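Local coordinates for protein serine protease pet (Escherichia coli, PDB 4OM9) that acts as a secreted serine protease toxin of the autotransporter family, probably cleaving host alpha-fodrin, at residues A[53-58]-A[82-87]; A[86-91]-A[111-116]; A[64-69]-A[104-109]. All coordinates share one frame; numbering follows the deposited sequence.

Interaction 1. Residues A[53-58]-A[82-87]; sequences ATANGA and YQTYGS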
loop_
_atom_site.group_PDB
_atom_site.type_symbol
_atom_site.label_atom_id
_atom_site.label_comp_id
_atom_site.label_asym_id
_atom_site.label_seq_id
_atom_site.Cartn_x
_atom_site.Cartn_y
_atom_site.Cartn_z
ATOM N N ALA A 53 16.265 -15.741 -15.557
ATOM C CA ALA A 53 17.697 -15.505 -15.735
ATOM C C ALA A 53 18.493 -15.944 -14.502
ATOM O O ALA A 53 18.050 -15.751 -13.370
ATOM C CB ALA A 53 17.970 -14.007 -16.039
ATOM N N THR A 54 19.657 -16.551 -14.732
ATOM C CA THR A 54 20.617 -16.777 -13.663
ATOM C C THR A 54 21.057 -15.445 -13.062
ATOM O O THR A 54 21.106 -14.438 -13.756
ATOM C CB THR A 54 21.869 -17.511 -14.173
ATOM O OG1 THR A 54 22.477 -16.734 -15.218
ATOM C CG2 THR A 54 21.521 -18.926 -14.725
ATOM N N ALA A 55 21.402 -15.460 -11.778
ATOM C CA ALA A 55 21.947 -14.297 -11.084
ATOM C C ALA A 55 23.023 -13.598 -11.898
ATOM O O ALA A 55 23.058 -12.369 -11.965
ATOM C CB ALA A 55 22.508 -14.707 -9.751
ATOM N N ASN A 56 23.896 -14.370 -12.534
ATOM C CA ASN A 56 24.986 -13.764 -13.277
ATOM C C ASN A 56 24.606 -13.492 -14.741
ATOM O O ASN A 56 25.409 -12.987 -15.517
ATOM C CB ASN A 56 26.243 -14.634 -13.187
ATOM C CG ASN A 56 26.196 -15.825 -14.102
ATOM O OD1 ASN A 56 25.153 -16.144 -14.699
ATOM N ND2 ASN A 56 27.337 -16.523 -14.211
ATOM N N GLY A 57 23.389 -13.875 -15.115
ATOM C CA GLY A 57 22.879 -13.605 -16.442
ATOM C C GLY A 57 23.299 -14.545 -17.566
ATOM O O GLY A 57 22.705 -14.491 -18.643
ATOM N N ALA A 58 24.268 -15.430 -17.331
ATOM C CA ALA A 58 24.830 -16.164 -18.449
ATOM C C ALA A 58 23.966 -17.355 -18.889
ATOM O O ALA A 58 24.225 -17.962 -19.930
ATOM C CB ALA A 58 26.236 -16.620 -18.122
ATOM N N TYR A 82 27.774 -23.207 -13.232
ATOM C CA TYR A 82 27.376 -23.008 -11.843
ATOM C C TYR A 82 26.317 -21.914 -11.805
ATOM O O TYR A 82 26.588 -20.763 -12.124
ATOM C CB TYR A 82 28.584 -22.631 -10.975
ATOM C CG TYR A 82 29.765 -23.573 -11.129
ATOM C CD1 TYR A 82 29.575 -24.938 -11.264
ATOM C CD2 TYR A 82 31.070 -23.090 -11.149
ATOM C CE1 TYR A 82 30.645 -25.803 -11.405
ATOM C CE2 TYR A 82 32.148 -23.944 -11.291
ATOM C CZ TYR A 82 31.932 -25.304 -11.417
ATOM O OH TYR A 82 32.994 -26.176 -11.558
ATOM N N GLN A 83 25.099 -22.285 -11.452
ATOM C CA GLN A 83 23.984 -21.362 -11.564
ATOM C C GLN A 83 23.367 -21.057 -10.215
ATOM O O GLN A 83 23.134 -21.958 -9.392
ATOM C CB GLN A 83 22.933 -21.922 -12.519
ATOM C CG GLN A 83 23.533 -22.272 -13.853
ATOM C CD GLN A 83 22.508 -22.611 -14.898
ATOM O OE1 GLN A 83 21.300 -22.563 -14.645
ATOM N NE2 GLN A 83 22.982 -22.971 -16.090
ATOM N N THR A 84 23.111 -19.776 -9.996
ATOM C CA THR A 84 22.451 -19.315 -8.796
ATOM C C THR A 84 21.097 -18.717 -9.128
ATOM O O THR A 84 20.992 -17.835 -9.987
ATOM C CB THR A 84 23.287 -18.267 -8.066
ATOM O OG1 THR A 84 24.458 -18.879 -7.537
ATOM C CG2 THR A 84 22.486 -17.636 -6.922
ATOM N N TYR A 85 20.063 -19.221 -8.463
ATOM C CA TYR A 85 18.771 -18.562 -8.453
ATOM C C TYR A 85 18.390 -18.365 -6.987
ATOM O O TYR A 85 18.423 -19.332 -6.199
ATOM C CB TYR A 85 17.707 -19.372 -9.183
ATOM C CG TYR A 85 18.054 -19.818 -10.592
ATOM C CD1 TYR A 85 18.813 -20.962 -10.815
ATOM C CD2 TYR A 85 17.591 -19.118 -11.705
ATOM C CE1 TYR A 85 19.113 -21.387 -12.102
ATOM C CE2 TYR A 85 17.889 -19.537 -12.994
ATOM C CZ TYR A 85 18.652 -20.678 -13.183
ATOM O OH TYR A 85 18.954 -21.112 -14.465
ATOM N N GLY A 86 18.046 -17.128 -6.624
ATOM C CA GLY A 86 17.813 -16.780 -5.232
ATOM C C GLY A 86 18.952 -17.227 -4.340
ATOM O O GLY A 86 20.111 -16.933 -4.619
ATOM N N SER A 87 18.616 -17.973 -3.286
ATOM C CA SER A 87 19.596 -18.459 -2.321
ATOM C C SER A 87 20.085 -19.846 -2.651
ATOM O O SER A 87 20.589 -20.533 -1.778
ATOM C CB SER A 87 19.015 -18.509 -0.903
ATOM O OG SER A 87 18.610 -17.238 -0.447
HETATM O O HOH W 1 24.148 -17.490 -12.005
HETATM O O HOH W 2 25.088 -19.112 -13.893
#

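Interaction 2. Residues A[86-91]-A[111-116]; sequences GSTQYT and VVETRG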
loop_
_atom_site.group_PDB
_atom_site.type_symbol
_atom_site.label_atom_id
_atom_site.label_comp_id
_atom_site.label_asym_id
_atom_site.label_seq_id
_atom_site.Cartn_x
_atom_site.Cartn_y
_atom_site.Cartn_z
ATOM N N GLY A 86 18.046 -17.128 -6.624
ATOM C CA GLY A 86 17.813 -16.780 -5.232
ATOM C C GLY A 86 18.952 -17.227 -4.340
ATOM O O GLY A 86 20.111 -16.933 -4.619
ATOM N N SER A 87 18.616 -17.973 -3.286
ATOM C CA SER A 87 19.596 -18.459 -2.321
ATOM C C SER A 87 20.085 -19.846 -2.651
ATOM O O SER A 87 20.589 -20.533 -1.778
ATOM C CB SER A 87 19.015 -18.509 -0.903
ATOM O OG SER A 87 18.610 -17.238 -0.447
ATOM N N THR A 88 19.901 -20.291 -3.886
ATOM C CA THR A 88 20.223 -21.679 -4.205
ATOM C C THR A 88 21.211 -21.790 -5.351
ATOM O O THR A 88 21.097 -21.064 -6.345
ATOM C CB THR A 88 18.958 -22.471 -4.549
ATOM O OG1 THR A 88 17.962 -22.229 -3.541
ATOM C CG2 THR A 88 19.276 -23.972 -4.645
ATOM N N GLN A 89 22.179 -22.693 -5.182
ATOM C CA GLN A 89 23.203 -22.990 -6.178
ATOM C C GLN A 89 22.878 -24.258 -6.954
ATOM O O GLN A 89 22.508 -25.267 -6.381
ATOM C CB GLN A 89 24.577 -23.141 -5.522
ATOM C CG GLN A 89 25.333 -21.840 -5.323
ATOM C CD GLN A 89 24.617 -20.871 -4.402
ATOM O OE1 GLN A 89 24.312 -19.731 -4.784
ATOM N NE2 GLN A 89 24.349 -21.314 -3.176
ATOM N N TYR A 90 23.029 -24.206 -8.266
ATOM C CA TYR A 90 22.746 -25.359 -9.088
ATOM C C TYR A 90 23.950 -25.651 -9.987
ATOM O O TYR A 90 24.694 -24.740 -10.397
ATOM C CB TYR A 90 21.492 -25.138 -9.937
ATOM C CG TYR A 90 20.234 -24.856 -9.151
ATOM C CD1 TYR A 90 19.895 -23.555 -8.779
ATOM C CD2 TYR A 90 19.369 -25.888 -8.795
ATOM C CE1 TYR A 90 18.748 -23.296 -8.071
ATOM C CE2 TYR A 90 18.206 -25.637 -8.080
ATOM C CZ TYR A 90 17.903 -24.349 -7.716
ATOM O OH TYR A 90 16.747 -24.103 -7.005
ATOM N N THR A 91 24.138 -26.929 -10.289
ATOM C CA THR A 91 25.291 -27.345 -11.061
ATOM C C THR A 91 24.832 -28.082 -12.315
ATOM O O THR A 91 23.983 -28.969 -12.233
ATOM C CB THR A 91 26.225 -28.229 -10.203
ATOM O OG1 THR A 91 26.890 -27.404 -9.234
ATOM C CG2 THR A 91 27.269 -28.948 -11.069
ATOM N N VAL A 111 14.984 -26.546 -10.089
ATOM C CA VAL A 111 15.002 -25.140 -9.712
ATOM C C VAL A 111 13.724 -24.715 -8.991
ATOM O O VAL A 111 12.613 -24.829 -9.512
ATOM C CB VAL A 111 15.220 -24.243 -10.924
ATOM C CG1 VAL A 111 15.120 -22.748 -10.516
ATOM C CG2 VAL A 111 16.573 -24.544 -11.518
ATOM N N VAL A 112 13.898 -24.197 -7.791
ATOM C CA VAL A 112 12.763 -23.841 -6.966
ATOM C C VAL A 112 12.304 -22.389 -7.227
ATOM O O VAL A 112 11.121 -22.087 -7.103
ATOM C CB VAL A 112 13.119 -24.075 -5.475
ATOM C CG1 VAL A 112 12.276 -23.254 -4.549
ATOM C CG2 VAL A 112 12.969 -25.540 -5.138
ATOM N N GLU A 113 13.223 -21.515 -7.632
ATOM C CA GLU A 113 12.943 -20.054 -7.677
ATOM C C GLU A 113 12.089 -19.557 -8.838
ATOM O O GLU A 113 11.400 -18.554 -8.699
ATOM C CB GLU A 113 14.254 -19.253 -7.686
ATOM C CG GLU A 113 15.068 -19.356 -6.387
ATOM C CD GLU A 113 15.620 -20.768 -6.106
ATOM O OE1 GLU A 113 15.561 -21.649 -7.000
ATOM O OE2 GLU A 113 16.105 -20.983 -4.973
ATOM N N THR A 114 12.156 -20.217 -9.992
ATOM C CA THR A 114 11.417 -19.750 -11.162
ATOM C C THR A 114 10.816 -20.917 -11.906
ATOM O O THR A 114 11.336 -22.033 -11.836
ATOM C CB THR A 114 12.308 -18.923 -12.118
ATOM O OG1 THR A 114 11.654 -18.782 -13.388
ATOM C CG2 THR A 114 13.660 -19.578 -12.328
ATOM N N ARG A 115 9.709 -20.684 -12.605
ATOM C CA ARG A 115 9.109 -21.759 -13.387
ATOM C C ARG A 115 9.747 -21.835 -14.775
ATOM O O ARG A 115 9.430 -22.736 -15.562
ATOM C CB ARG A 115 7.594 -21.598 -13.494
ATOM C CG ARG A 115 6.828 -22.189 -12.302
ATOM C CD ARG A 115 6.980 -21.324 -11.077
ATOM N NE ARG A 115 6.329 -20.030 -11.285
ATOM C CZ ARG A 115 6.680 -18.886 -10.692
ATOM N NH1 ARG A 115 7.702 -18.833 -9.842
ATOM N NH2 ARG A 115 6.008 -17.781 -10.972
ATOM N N GLY A 116 10.661 -20.908 -15.051
ATOM C CA GLY A 116 11.461 -20.944 -16.265
ATOM C C GLY A 116 10.867 -20.146 -17.414
ATOM O O GLY A 116 9.714 -19.731 -17.356
#

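Interaction 3. Residues A[64-69]-A[104-109]; sequences GAYAVT and IQRLNK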
loop_
_atom_site.group_PDB
_atom_site.type_symbol
_atom_site.label_atom_id
_atom_site.label_comp_id
_atom_site.label_asym_id
_atom_site.label_seq_id
_atom_site.Cartn_x
_atom_site.Cartn_y
_atom_site.Cartn_z
ATOM N N GLY A 64 12.154 -26.564 -14.084
ATOM C CA GLY A 64 12.531 -27.853 -13.538
ATOM C C GLY A 64 14.035 -27.927 -13.412
ATOM O O GLY A 64 14.677 -27.014 -12.907
ATOM N N ALA A 65 14.616 -29.018 -13.896
ATOM C CA ALA A 65 16.058 -29.163 -13.797
ATOM C C ALA A 65 16.789 -28.636 -15.029
ATOM O O ALA A 65 17.974 -28.892 -15.175
ATOM C CB ALA A 65 16.432 -30.635 -13.558
ATOM N N TYR A 66 16.103 -27.905 -15.901
ATOM C CA TYR A 66 16.702 -27.513 -17.190
ATOM C C TYR A 66 16.927 -26.015 -17.388
ATOM O O TYR A 66 16.193 -25.160 -16.863
ATOM C CB TYR A 66 15.852 -28.053 -18.344
ATOM C CG TYR A 66 15.785 -29.570 -18.336
ATOM C CD1 TYR A 66 16.903 -30.335 -18.659
ATOM C CD2 TYR A 66 14.619 -30.233 -17.977
ATOM C CE1 TYR A 66 16.851 -31.719 -18.643
ATOM C CE2 TYR A 66 14.561 -31.605 -17.950
ATOM C CZ TYR A 66 15.675 -32.354 -18.295
ATOM O OH TYR A 66 15.597 -33.733 -18.271
ATOM N N ALA A 67 17.988 -25.727 -18.127
ATOM C CA ALA A 67 18.416 -24.383 -18.446
ATOM C C ALA A 67 19.056 -24.385 -19.832
ATOM O O ALA A 67 19.491 -25.426 -20.344
ATOM C CB ALA A 67 19.386 -23.870 -17.424
ATOM N N VAL A 68 19.128 -23.201 -20.415
ATOM C CA VAL A 68 19.619 -23.017 -21.769
ATOM C C VAL A 68 20.659 -21.912 -21.777
ATOM O O VAL A 68 20.524 -20.897 -21.079
ATOM C CB VAL A 68 18.466 -22.681 -22.735
ATOM C CG1 VAL A 68 18.997 -22.250 -24.059
ATOM C CG2 VAL A 68 17.602 -23.894 -22.946
ATOM N N THR A 69 21.714 -22.121 -22.548
ATOM C CA THR A 69 22.770 -21.148 -22.655
ATOM C C THR A 69 23.487 -21.299 -24.019
ATOM O O THR A 69 22.895 -21.709 -25.015
ATOM C CB THR A 69 23.753 -21.286 -21.468
ATOM O OG1 THR A 69 24.708 -20.222 -21.494
ATOM C CG2 THR A 69 24.482 -22.680 -21.451
ATOM N N ILE A 104 21.555 -27.025 -24.263
ATOM C CA ILE A 104 20.519 -27.370 -23.290
ATOM C C ILE A 104 21.171 -28.141 -22.146
ATOM O O ILE A 104 21.893 -29.132 -22.348
ATOM C CB ILE A 104 19.366 -28.186 -23.910
ATOM C CG1 ILE A 104 18.391 -28.653 -22.828
ATOM C CG2 ILE A 104 19.888 -29.380 -24.632
ATOM C CD1 ILE A 104 17.658 -27.532 -22.115
ATOM N N GLN A 105 20.921 -27.645 -20.944
ATOM C CA GLN A 105 21.605 -28.078 -19.747
ATOM C C GLN A 105 20.667 -28.817 -18.801
ATOM O O GLN A 105 19.488 -28.450 -18.657
ATOM C CB GLN A 105 22.209 -26.879 -19.004
ATOM C CG GLN A 105 23.341 -26.140 -19.711
ATOM C CD GLN A 105 23.781 -24.920 -18.907
ATOM O OE1 GLN A 105 22.987 -24.010 -18.657
ATOM N NE2 GLN A 105 25.034 -24.912 -18.476
ATOM N N ARG A 106 21.202 -29.857 -18.158
ATOM C CA ARG A 106 20.529 -30.512 -17.052
ATOM C C ARG A 106 21.239 -30.114 -15.767
ATOM O O ARG A 106 22.431 -30.392 -15.594
ATOM C CB ARG A 106 20.538 -32.045 -17.216
ATOM C CG ARG A 106 20.089 -32.830 -15.964
ATOM C CD ARG A 106 18.560 -33.026 -15.886
ATOM N NE ARG A 106 18.172 -33.604 -14.601
ATOM C CZ ARG A 106 16.997 -34.167 -14.321
ATOM N NH1 ARG A 106 16.042 -34.251 -15.239
ATOM N NH2 ARG A 106 16.778 -34.651 -13.095
ATOM N N LEU A 107 20.507 -29.495 -14.853
ATOM C CA LEU A 107 21.073 -29.101 -13.580
ATOM C C LEU A 107 20.933 -30.235 -12.563
ATOM O O LEU A 107 20.035 -31.067 -12.676
ATOM C CB LEU A 107 20.395 -27.821 -13.087
ATOM C CG LEU A 107 20.592 -26.547 -13.934
ATOM C CD1 LEU A 107 19.683 -25.423 -13.456
ATOM C CD2 LEU A 107 22.057 -26.092 -13.932
ATOM N N ASN A 108 21.815 -30.268 -11.571
ATOM C CA ASN A 108 21.809 -31.338 -10.564
ATOM C C ASN A 108 20.502 -31.444 -9.733
ATOM O O ASN A 108 20.172 -32.534 -9.276
ATOM C CB ASN A 108 22.991 -31.168 -9.603
ATOM C CG ASN A 108 22.919 -29.873 -8.840
ATOM O OD1 ASN A 108 22.499 -28.854 -9.386
ATOM N ND2 ASN A 108 23.293 -29.904 -7.561
ATOM N N LYS A 109 19.780 -30.329 -9.560
ATOM C CA LYS A 109 18.514 -30.312 -8.797
ATOM C C LYS A 109 17.422 -29.473 -9.458
ATOM O O LYS A 109 17.709 -28.653 -10.318
ATOM C CB LYS A 109 18.743 -29.791 -7.371
ATOM C CG LYS A 109 19.414 -30.797 -6.433
ATOM C CD LYS A 109 19.704 -30.148 -5.087
ATOM C CE LYS A 109 18.954 -30.838 -3.948
ATOM N NZ LYS A 109 19.053 -30.032 -2.688
#

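Interaction 1. Residues A[53-58]-A[82-87]
Thr54 CG2 and the Tyr85 ring come together with CG2 set beside the backbone N of Thr54 (OG1 at chi1 58°) and Tyr85 CG beside its own N, anti to the carbonyl carbon (chi1 -52°). The contact lays a loop against strand 82-85, an outermost strand of the antiparallel sheet that, as this protease belongs to the PA clan, probably forms the first beta-barrel of a chymotrypsin-like fold. The loop is shaped by a type I beta turn from Thr54 to Gly57 and by an Asx turn, in which Asn56 OD1 accepts from Ala58 N at 2.9 Å, the donor standing above the amide plane. One methyl does most of the side-chain work: Thr54 CG2 lies 3.4 Å from Tyr85 OH, obliquely to the ring, and also rests on the extended chain of Gln83. That chain ends in OE1, which accepts a hydrogen bond from Tyr85 OH (OH to OE1 2.8 Å), so the two residues make one surface for the methyl. Thr54 OG1 turns instead to the loop and receives the backbone N of Ala59. On the strand side, Gln83 pairs through its backbone with Tyr90, while Thr84 offers its peptide groups to the loop. Ala55 N reaches Thr84 O at 3.0 Å in a nearly straight bond (171°), and Ala55 CB rests on Thr84 CB at 4.0 Å. Thr84 OG1 is held elsewhere, by Gln89 of the adjoining strand. The NH of Thr84 is met through solvent: a single water accepts from Thr84 N and from Asn56 N, each 3.2 Å from its oxygen.

Interaction 2. Residues A[86-91]-A[111-116]
Glu113 grips Thr88 and Tyr90 at once, one carboxylate oxygen to each. Tyr90 OH donates to Glu113 OE1 at 2.7 Å, on the syn lone pair; the two side chains meet tip to tip with ring and carboxylate planes 82° apart, and OE1 lies near the plane of the ring at its edge. Thr88 OG1 donates to Glu113 OE2, also at 2.7 Å, on the syn side but 19° out of the carboxylate plane. The bend at chi2 (66°) turns CD toward the strand, and the carboxylate oxygens meet the two hydroxyls. OE2 has a further partner in Tyr398 OH, and Thr88 OG1 accepts from Lys380 NZ. Lys380, reached through Thr88 OG1, would probably favour the ionised form of Glu113.

Tyr398 and Lys380 belong to strands of the parallel beta-helix, the stalk typical of autotransporter passenger domains, so this hydrogen-bonded cluster around Glu113 sits where the protease domain meets the stalk. His362, from another stalk strand, touches both Thr88 and Val112.

Apolar contact centres on the Tyr90 ring. Val111 CG2 stands over the middle of one face in a CH-pi contact, 4.0 Å from the centroid and almost on the ring normal. The backbone comes close as well, with Val111 CA 3.4 Å from Tyr90 OH. Lower in the glutamate side chain, Glu113 CG packs 3.7 Å from Gly86 N; the positive phi of Gly86 favours glycine, and a CB there would point straight at this CG and clash.

Interaction 3. Residues A[64-69]-A[104-109]
Ala65 opens the pairing with Leu107: Leu107 N donates to Ala65 O at 2.6 Å. Ala65 CB sits over the centre of the Arg106 guanidinium, 3.6 Å above the plane. Tyr66 forms a non-hydrogen-bonded pair with Arg106 across antiparallel strands whose short segments lie at 144°. The tyrosine crosses the arginine obliquely, ring and guanidinium 80° apart; Arg106 CD packs 3.5 Å from Tyr66 CE1, and Arg106 NH1 donates to Tyr66 OH at 3.1 Å, the oxygen lying in the guanidinium plane. Ala67 and Gln105 are the hydrogen-bonded pair, with Gln105 N to Ala67 O at 2.7 Å and the return bond, Ala67 N to Gln105 O, longer at 3.2 Å. Ala67 CB faces Gln83 and Tyr85 of strand 82-85, consistent with the interior of a chymotrypsin-like barrel. Val68 returns to the face of Tyr66, where its CG2 meets Ile104 CD1 at 3.7 Å, the methyl being placed there by a chi2 of 65°; Leu253 of helix 247-255 covers this face, touching both Tyr66 and Ile104. Thr69 ends the walk with CG2 3.4 Å from Gln105 OE1, while its OG1 binds Ala58 O and Gln105 NE2 hydrogen-bonds Gln92 OE1. Arg106 also forms a salt bridge with Asp294 and a cation-pi contact with Phe257. Its buried charge is thus probably balanced chiefly by Asp294, with Tyr66 OH helping to fix the guanidinium's orientation and alanine and aromatic groups packed around it.

In the fold
Interaction 3 pairs two strands of a five-stranded antiparallel sheet, ordered 60-63, 66-70, 102-107, 88-97, 82-85; interactions 1 and 2 lay loops against its strands 82-85 and 88-97. Interactions 1 and 2 share Gly86 and Ser87 and have centres about 7 Å apart. Interaction 3 lies further across the sheet, its centre about 12 Å from that of interaction 1 and about 10 Å from that of interaction 2. Val111 N and Gly64 O, 2.9 Å apart, probably link interactions 2 and 3. Thr69 O, bonded to Thr227 OG1 of strand 221-232, ties this sheet to the second antiparallel sheet; in chymotrypsin-like relatives the active site lies between two such barrels.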